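Local coordinates for hydrolase, isochorismatase family (PDB 4L07), which probably hydrolyses maleamate to maleate and ammonia, acting as an amidase of the isochorismatase-like hydrolase family, at residues P22-V27 with T138-G143; P64-T69 with V112-K117. All coordinates share one frame; numbering follows the deposited sequence.

Interaction 1: residues P22-V27 with T138-G143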
ATOM      1  N   PRO A  22     -21.770   2.101  -7.927  1.00 22.80           N
ATOM      2  CA  PRO A  22     -21.433   3.182  -7.012  1.00 22.79           C
ATOM      3  C   PRO A  22     -21.200   2.723  -5.578  1.00 22.15           C
ATOM      4  O   PRO A  22     -21.792   1.737  -5.136  1.00 21.93           O
ATOM      5  CB  PRO A  22     -22.679   4.086  -7.050  1.00 22.86           C
ATOM      6  CG  PRO A  22     -23.545   3.560  -8.154  1.00 22.71           C
ATOM      7  CD  PRO A  22     -23.202   2.110  -8.270  1.00 22.88           C
ATOM      8  N   ALA A  23     -20.355   3.467  -4.867  1.00 21.56           N
ATOM      9  CA  ALA A  23     -20.190   3.327  -3.428  1.00 21.18           C
ATOM     10  C   ALA A  23     -20.010   4.707  -2.811  1.00 21.19           C
ATOM     11  O   ALA A  23     -19.458   5.622  -3.444  1.00 21.88           O
ATOM     12  CB  ALA A  23     -19.004   2.427  -3.101  1.00 20.63           C
ATOM     13  N   ILE A  24     -20.505   4.864  -1.587  1.00 20.75           N
ATOM     14  CA  ILE A  24     -20.421   6.131  -0.873  1.00 20.88           C
ATOM     15  C   ILE A  24     -19.348   6.011   0.211  1.00 20.92           C
ATOM     16  O   ILE A  24     -19.376   5.079   1.022  1.00 21.18           O
ATOM     17  CB  ILE A  24     -21.780   6.507  -0.215  1.00 21.09           C
ATOM     18  CG1 ILE A  24     -22.978   6.214  -1.149  1.00 20.81           C
ATOM     19  CG2 ILE A  24     -21.769   7.936   0.339  1.00 21.21           C
ATOM     20  CD1 ILE A  24     -22.992   6.924  -2.496  1.00 21.00           C
ATOM     21  N   ILE A  25     -18.407   6.950   0.219  1.00 20.31           N
ATOM     22  CA  ILE A  25     -17.407   7.026   1.284  1.00 20.19           C
ATOM     23  C   ILE A  25     -17.665   8.290   2.098  1.00 20.16           C
ATOM     24  O   ILE A  25     -17.628   9.396   1.562  1.00 20.18           O
ATOM     25  CB  ILE A  25     -15.963   7.048   0.732  1.00 20.28           C
ATOM     26  CG1 ILE A  25     -15.745   5.902  -0.267  1.00 21.33           C
ATOM     27  CG2 ILE A  25     -14.959   7.023   1.882  1.00 20.42           C
ATOM     28  CD1 ILE A  25     -14.520   6.073  -1.147  1.00 21.82           C
ATOM     29  N   VAL A  26     -17.939   8.112   3.384  1.00 19.23           N
ATOM     30  CA  VAL A  26     -18.188   9.236   4.293  1.00 19.59           C
ATOM     31  C   VAL A  26     -16.954   9.420   5.169  1.00 19.81           C
ATOM     32  O   VAL A  26     -16.704   8.651   6.096  1.00 19.99           O
ATOM     33  CB  VAL A  26     -19.444   8.997   5.153  1.00 19.68           C
ATOM     34  CG1 VAL A  26     -19.773  10.231   5.992  1.00 19.38           C
ATOM     35  CG2 VAL A  26     -20.616   8.639   4.262  1.00 20.25           C
ATOM     36  N   VAL A  27     -16.169  10.443   4.847  1.00 20.20           N
ATOM     37  CA  VAL A  27     -14.865  10.649   5.476  1.00 19.90           C
ATOM     38  C   VAL A  27     -14.935  11.457   6.772  1.00 20.28           C
ATOM     39  O   VAL A  27     -15.195  12.664   6.748  1.00 20.66           O
ATOM     40  CB  VAL A  27     -13.880  11.343   4.502  1.00 19.42           C
ATOM     41  CG1 VAL A  27     -12.507  11.490   5.139  1.00 18.75           C
ATOM     42  CG2 VAL A  27     -13.789  10.573   3.196  1.00 19.96           C
ATOM     43  N   THR A 138     -17.160   3.406  -9.177  1.00 22.16           N
ATOM     44  CA  THR A 138     -17.361   4.843  -8.992  1.00 22.30           C
ATOM     45  C   THR A 138     -17.625   5.120  -7.520  1.00 21.76           C
ATOM     46  O   THR A 138     -18.495   4.489  -6.909  1.00 21.83           O
ATOM     47  CB  THR A 138     -18.553   5.357  -9.829  1.00 22.84           C
ATOM     48  OG1 THR A 138     -18.429   4.893 -11.178  1.00 23.30           O
ATOM     49  CG2 THR A 138     -18.605   6.890  -9.827  1.00 22.86           C
ATOM     50  N   VAL A 139     -16.867   6.053  -6.946  1.00 21.70           N
ATOM     51  CA  VAL A 139     -17.051   6.423  -5.545  1.00 21.24           C
ATOM     52  C   VAL A 139     -17.552   7.854  -5.421  1.00 21.76           C
ATOM     53  O   VAL A 139     -17.159   8.732  -6.202  1.00 22.18           O
ATOM     54  CB  VAL A 139     -15.786   6.202  -4.674  1.00 21.48           C
ATOM     55  CG1 VAL A 139     -15.421   4.718  -4.628  1.00 21.25           C
ATOM     56  CG2 VAL A 139     -14.604   7.033  -5.165  1.00 21.35           C
ATOM     57  N   VAL A 140     -18.445   8.072  -4.461  1.00 21.43           N
ATOM     58  CA  VAL A 140     -18.861   9.422  -4.100  1.00 21.93           C
ATOM     59  C   VAL A 140     -18.239   9.737  -2.742  1.00 21.09           C
ATOM     60  O   VAL A 140     -18.442   9.008  -1.756  1.00 20.97           O
ATOM     61  CB  VAL A 140     -20.399   9.622  -4.093  1.00 23.00           C
ATOM     62  CG1 VAL A 140     -21.070   8.888  -5.250  1.00 22.43           C
ATOM     63  CG2 VAL A 140     -20.997   9.210  -2.773  1.00 25.74           C
ATOM     64  N   VAL A 141     -17.447  10.801  -2.705  1.00 20.34           N
ATOM     65  CA  VAL A 141     -16.718  11.153  -1.497  1.00 20.09           C
ATOM     66  C   VAL A 141     -17.360  12.364  -0.825  1.00 20.77           C
ATOM     67  O   VAL A 141     -17.624  13.373  -1.473  1.00 21.31           O
ATOM     68  CB  VAL A 141     -15.219  11.408  -1.778  1.00 19.60           C
ATOM     69  CG1 VAL A 141     -14.462  11.654  -0.478  1.00 19.73           C
ATOM     70  CG2 VAL A 141     -14.600  10.228  -2.515  1.00 19.96           C
ATOM     71  N   THR A 142     -17.607  12.228   0.475  1.00 21.23           N
ATOM     72  CA  THR A 142     -18.190  13.270   1.321  1.00 21.12           C
ATOM     73  C   THR A 142     -17.390  13.317   2.625  1.00 21.61           C
ATOM     74  O   THR A 142     -16.592  12.423   2.890  1.00 21.01           O
ATOM     75  CB  THR A 142     -19.661  12.943   1.677  1.00 22.30           C
ATOM     76  OG1 THR A 142     -19.712  11.781   2.524  1.00 23.13           O
ATOM     77  CG2 THR A 142     -20.493  12.680   0.424  1.00 22.54           C
ATOM     78  N   GLY A 143     -17.588  14.351   3.438  1.00 20.64           N
ATOM     79  CA  GLY A 143     -16.977  14.371   4.761  1.00 20.47           C
ATOM     80  C   GLY A 143     -16.258  15.635   5.192  1.00 20.53           C
ATOM     81  O   GLY A 143     -16.544  16.726   4.702  1.00 20.18           O
TER
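A23 and I25 of the strand P22-V27 exchange backbone hydrogen bonds with alternate residues of T138-G143, giving a clear example of parallel pairing in a buried sheet. A23 N donates to T138 O at 2.9 Å, and V140 N in turn reaches A23 O at 2.8 Å. V140 O then receives I25 N in a nearly straight bond (N-H...O 173°). Two donors grip the next acceptor: T142 N lies 3.0 Å from I25 O, and T142 OG1 adds a weak bond to the same oxygen at 3.3 Å. That hydroxyl sits between its own backbone N and carbonyl carbon (chi1 67°), which turns it toward I25 O. The ladder closes with V27 N on T142 O, 2.8 Å away but tilted 35° from the carbonyl plane. G143 follows, where a side chain would strike V27 O. T138 OG1 is satisfied from outside, by G19 N.

Off the plane of the ladder the apolar branches meet on the two faces of the sheet. On one, I25 CD1 rests against V139 CB at 3.7 Å, and V27 CG2 lies 3.9 Å from V141 CG1. On the other face I24 packs on V140 CG2, in an approach whose modelled shortness is doubtful. An alanine in place of I24 would probably open a gap beside V140 and take away I24's share of the packing on I54 and A58 of helix 45-60.

The backbone groups of I24 and V26 that face away from this ladder bond to strand 65-70, so the 22-27 strand has hydrogen-bonded neighbours along both edges. Helix 45-60 covers I24, V26 and T142, while helix 196-207 lies against P22 and T138. Helix 146-159 takes the face of V27, V139 and V141, completing an alpha/beta/alpha sandwich.

Interaction 2: residues P64-T69 with V112-K117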
ATOM      1  N   PRO A  64     -22.657  -0.102  -1.688  1.00 22.81           N
ATOM      2  CA  PRO A  64     -21.866   0.014  -0.460  1.00 22.51           C
ATOM      3  C   PRO A  64     -21.835   1.430   0.115  1.00 22.78           C
ATOM      4  O   PRO A  64     -21.691   2.404  -0.625  1.00 22.69           O
ATOM      5  CB  PRO A  64     -20.467  -0.425  -0.901  1.00 22.43           C
ATOM      6  CG  PRO A  64     -20.733  -1.376  -2.017  1.00 22.17           C
ATOM      7  CD  PRO A  64     -21.905  -0.789  -2.756  1.00 22.88           C
ATOM      8  N   VAL A  65     -21.994   1.525   1.430  1.00 22.55           N
ATOM      9  CA  VAL A  65     -21.869   2.787   2.168  1.00 22.53           C
ATOM     10  C   VAL A  65     -20.855   2.548   3.275  1.00 22.51           C
ATOM     11  O   VAL A  65     -21.086   1.722   4.156  1.00 24.07           O
ATOM     12  CB  VAL A  65     -23.213   3.234   2.790  1.00 23.03           C
ATOM     13  CG1 VAL A  65     -23.009   4.414   3.743  1.00 23.09           C
ATOM     14  CG2 VAL A  65     -24.224   3.585   1.706  1.00 23.45           C
ATOM     15  N   ILE A  66     -19.726   3.252   3.219  1.00 21.45           N
ATOM     16  CA  ILE A  66     -18.621   3.036   4.159  1.00 22.00           C
ATOM     17  C   ILE A  66     -18.215   4.346   4.846  1.00 21.98           C
ATOM     18  O   ILE A  66     -17.940   5.348   4.175  1.00 22.23           O
ATOM     19  CB  ILE A  66     -17.396   2.403   3.453  1.00 22.24           C
ATOM     20  CG1 ILE A  66     -17.779   1.062   2.816  1.00 22.72           C
ATOM     21  CG2 ILE A  66     -16.246   2.200   4.437  1.00 22.01           C
ATOM     22  CD1 ILE A  66     -16.785   0.560   1.788  1.00 23.78           C
ATOM     23  N   PHE A  67     -18.194   4.329   6.179  1.00 21.28           N
ATOM     24  CA  PHE A  67     -17.766   5.472   6.988  1.00 21.87           C
ATOM     25  C   PHE A  67     -16.328   5.293   7.451  1.00 21.99           C
ATOM     26  O   PHE A  67     -15.904   4.177   7.742  1.00 22.18           O
ATOM     27  CB  PHE A  67     -18.653   5.605   8.232  1.00 21.87           C
ATOM     28  CG  PHE A  67     -20.080   5.968   7.933  1.00 22.13           C
ATOM     29  CD1 PHE A  67     -20.993   5.006   7.499  1.00 22.29           C
ATOM     30  CD2 PHE A  67     -20.524   7.275   8.116  1.00 22.49           C
ATOM     31  CE1 PHE A  67     -22.312   5.346   7.226  1.00 22.87           C
ATOM     32  CE2 PHE A  67     -21.844   7.622   7.850  1.00 22.63           C
ATOM     33  CZ  PHE A  67     -22.735   6.658   7.402  1.00 22.79           C
ATOM     34  N   THR A  68     -15.586   6.397   7.533  1.00 21.72           N
ATOM     35  CA  THR A  68     -14.230   6.371   8.081  1.00 21.84           C
ATOM     36  C   THR A  68     -14.123   7.218   9.341  1.00 21.96           C
ATOM     37  O   THR A  68     -14.899   8.156   9.540  1.00 21.72           O
ATOM     38  CB  THR A  68     -13.172   6.832   7.049  1.00 22.35           C
ATOM     39  OG1 THR A  68     -13.170   8.257   6.960  1.00 23.24           O
ATOM     40  CG2 THR A  68     -13.460   6.249   5.674  1.00 22.59           C
ATOM     41  N   THR A  69     -13.163   6.874  10.190  1.00 21.10           N
ATOM     42  CA  THR A  69     -12.863   7.639  11.392  1.00 21.50           C
ATOM     43  C   THR A  69     -11.366   7.529  11.667  1.00 21.34           C
ATOM     44  O   THR A  69     -10.740   6.502  11.359  1.00 21.39           O
ATOM     45  CB  THR A  69     -13.705   7.166  12.612  1.00 21.95           C
ATOM     46  OG1 THR A  69     -13.576   8.096  13.696  1.00 23.23           O
ATOM     47  CG2 THR A  69     -13.277   5.776  13.086  1.00 22.22           C
ATOM     48  N   VAL A 112     -20.468  -0.344   7.656  1.00 21.06           N
ATOM     49  CA  VAL A 112     -19.066  -0.607   7.958  1.00 21.04           C
ATOM     50  C   VAL A 112     -18.330   0.685   8.304  1.00 20.96           C
ATOM     51  O   VAL A 112     -18.461   1.695   7.601  1.00 20.85           O
ATOM     52  CB  VAL A 112     -18.363  -1.323   6.783  1.00 21.18           C
ATOM     53  CG1 VAL A 112     -16.852  -1.378   6.994  1.00 22.03           C
ATOM     54  CG2 VAL A 112     -18.933  -2.721   6.600  1.00 22.26           C
ATOM     55  N   VAL A 113     -17.583   0.648   9.405  1.00 21.43           N
ATOM     56  CA  VAL A 113     -16.676   1.730   9.772  1.00 21.32           C
ATOM     57  C   VAL A 113     -15.230   1.263   9.585  1.00 21.74           C
ATOM     58  O   VAL A 113     -14.854   0.184  10.039  1.00 20.98           O
ATOM     59  CB  VAL A 113     -16.926   2.215  11.214  1.00 22.02           C
ATOM     60  CG1 VAL A 113     -15.943   3.313  11.609  1.00 22.22           C
ATOM     61  CG2 VAL A 113     -18.355   2.721  11.349  1.00 21.14           C
ATOM     62  N   VAL A 114     -14.438   2.072   8.888  1.00 21.48           N
ATOM     63  CA  VAL A 114     -13.008   1.814   8.726  1.00 22.19           C
ATOM     64  C   VAL A 114     -12.210   2.810   9.577  1.00 22.03           C
ATOM     65  O   VAL A 114     -12.413   4.026   9.485  1.00 22.10           O
ATOM     66  CB  VAL A 114     -12.580   1.855   7.234  1.00 22.70           C
ATOM     67  CG1 VAL A 114     -13.220   3.024   6.522  1.00 24.54           C
ATOM     68  CG2 VAL A 114     -11.064   1.906   7.079  1.00 23.01           C
ATOM     69  N   VAL A 115     -11.324   2.285  10.417  1.00 22.19           N
ATOM     70  CA  VAL A 115     -10.476   3.125  11.262  1.00 22.94           C
ATOM     71  C   VAL A 115      -9.149   3.338  10.547  1.00 23.33           C
ATOM     72  O   VAL A 115      -8.558   2.389  10.025  1.00 24.36           O
ATOM     73  CB  VAL A 115     -10.243   2.513  12.664  1.00 23.85           C
ATOM     74  CG1 VAL A 115      -9.324   3.399  13.499  1.00 24.11           C
ATOM     75  CG2 VAL A 115     -11.565   2.319  13.389  1.00 24.29           C
ATOM     76  N   LYS A 116      -8.711   4.593  10.497  1.00 22.45           N
ATOM     77  CA  LYS A 116      -7.450   4.949   9.847  1.00 21.78           C
ATOM     78  C   LYS A 116      -6.608   5.860  10.745  1.00 21.35           C
ATOM     79  O   LYS A 116      -7.113   6.421  11.724  1.00 21.55           O
ATOM     80  CB  LYS A 116      -7.721   5.619   8.497  1.00 22.26           C
ATOM     81  CG  LYS A 116      -8.378   6.987   8.617  1.00 22.44           C
ATOM     82  CD  LYS A 116      -8.736   7.556   7.262  1.00 23.08           C
ATOM     83  CE  LYS A 116      -9.658   8.754   7.376  1.00 22.62           C
ATOM     84  NZ  LYS A 116      -8.931  10.014   7.690  1.00 22.23           N
ATOM     85  N   LYS A 117      -5.330   6.024  10.394  1.00 19.82           N
ATOM     86  CA  LYS A 117      -4.395   6.777  11.227  1.00 19.27           C
ATOM     87  C   LYS A 117      -3.881   8.061  10.575  1.00 18.59           C
ATOM     88  O   LYS A 117      -3.234   8.871  11.242  1.00 18.47           O
ATOM     89  CB  LYS A 117      -3.196   5.893  11.618  1.00 19.35           C
ATOM     90  CG  LYS A 117      -3.567   4.513  12.129  1.00 19.63           C
ATOM     91  CD  LYS A 117      -4.188   4.523  13.512  1.00 20.57           C
ATOM     92  CE  LYS A 117      -4.790   3.153  13.811  1.00 20.76           C
ATOM     93  NZ  LYS A 117      -5.355   3.089  15.182  1.00 21.14           N
TER
HETATM   94  O   HOH W   1     -21.311  -0.904   4.983  1.00 26.71           O
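F67 and T69 pair with V112, V114 and K116 in a regular parallel ladder, the axes of the two strands inclined at 30°. F67 N donates to V112 O and V114 N to F67 O, the latter at 2.8 Å; T69 N then meets V114 O, and K116 N closes on T69 O. F67 and T69 thus each bond to residues two positions apart on the other strand, as parallel pairing requires. CA-H...O contacts support the ladder, with V113 CA 3.3 Å from F67 O. Where the strands diverge at their start, a water stands in for the missing direct bond: it donates to V65 O at 2.8 Å and accepts from V112 N at 2.9 Å.

The apolar contacts fall on two faces. On one, T68 CG2 and V114 CG1 lie side by side, closer than usual at 3.3 Å, while I66 CG2 approaches the same V114 methyl at 3.8 Å. V114 CG1 is placed between its backbone N and carbonyl carbon (chi1 43°), which directs it at this pair. On the opposite face T69 CG2 touches both V113 CG1 and V115 CG2, each at 3.9 Å.

Polar side chains gather at the C-terminal end. K116 bends at its last torsion (chi4 81°), with CE passing 3.6 Å from T68 OG1. D28 links the two residues, forming a salt bridge with K116 NZ and a hydrogen bond with T68 OG1; the D28-K116 pair is consistent with the Asp and Lys of the family's Asp-Lys-Cys triad. T69 OG1 bonds to V99 O.

Within the chain 112-116 is an outermost strand of the sheet, and V112 packs on G75 of a second subunit. Strand 65-70 has 22-27 along its other edge, and helix 45-60 covers V65.

Interactions 1 and 2 lie in one parallel sheet, their centres about 10 Å apart, and together they use four adjacent strands in the order 112-116, 65-70, 22-27, 138-144. They meet directly where 22-27 and 65-70 adjoin: I66 probably hydrogen-bonds through N to I24 O and through O to V26 N. Along the chain the order is 22-27, 64-69, 112-117, 138-143, so both halves of interaction 2 come between those of interaction 1. The sheet grows outward from 22-27 on one side, then resumes on the other with 138-144. D28, just after the 22-27 strand, and K116 consequently come together at the C-terminal ends, where such folds commonly place their active sites.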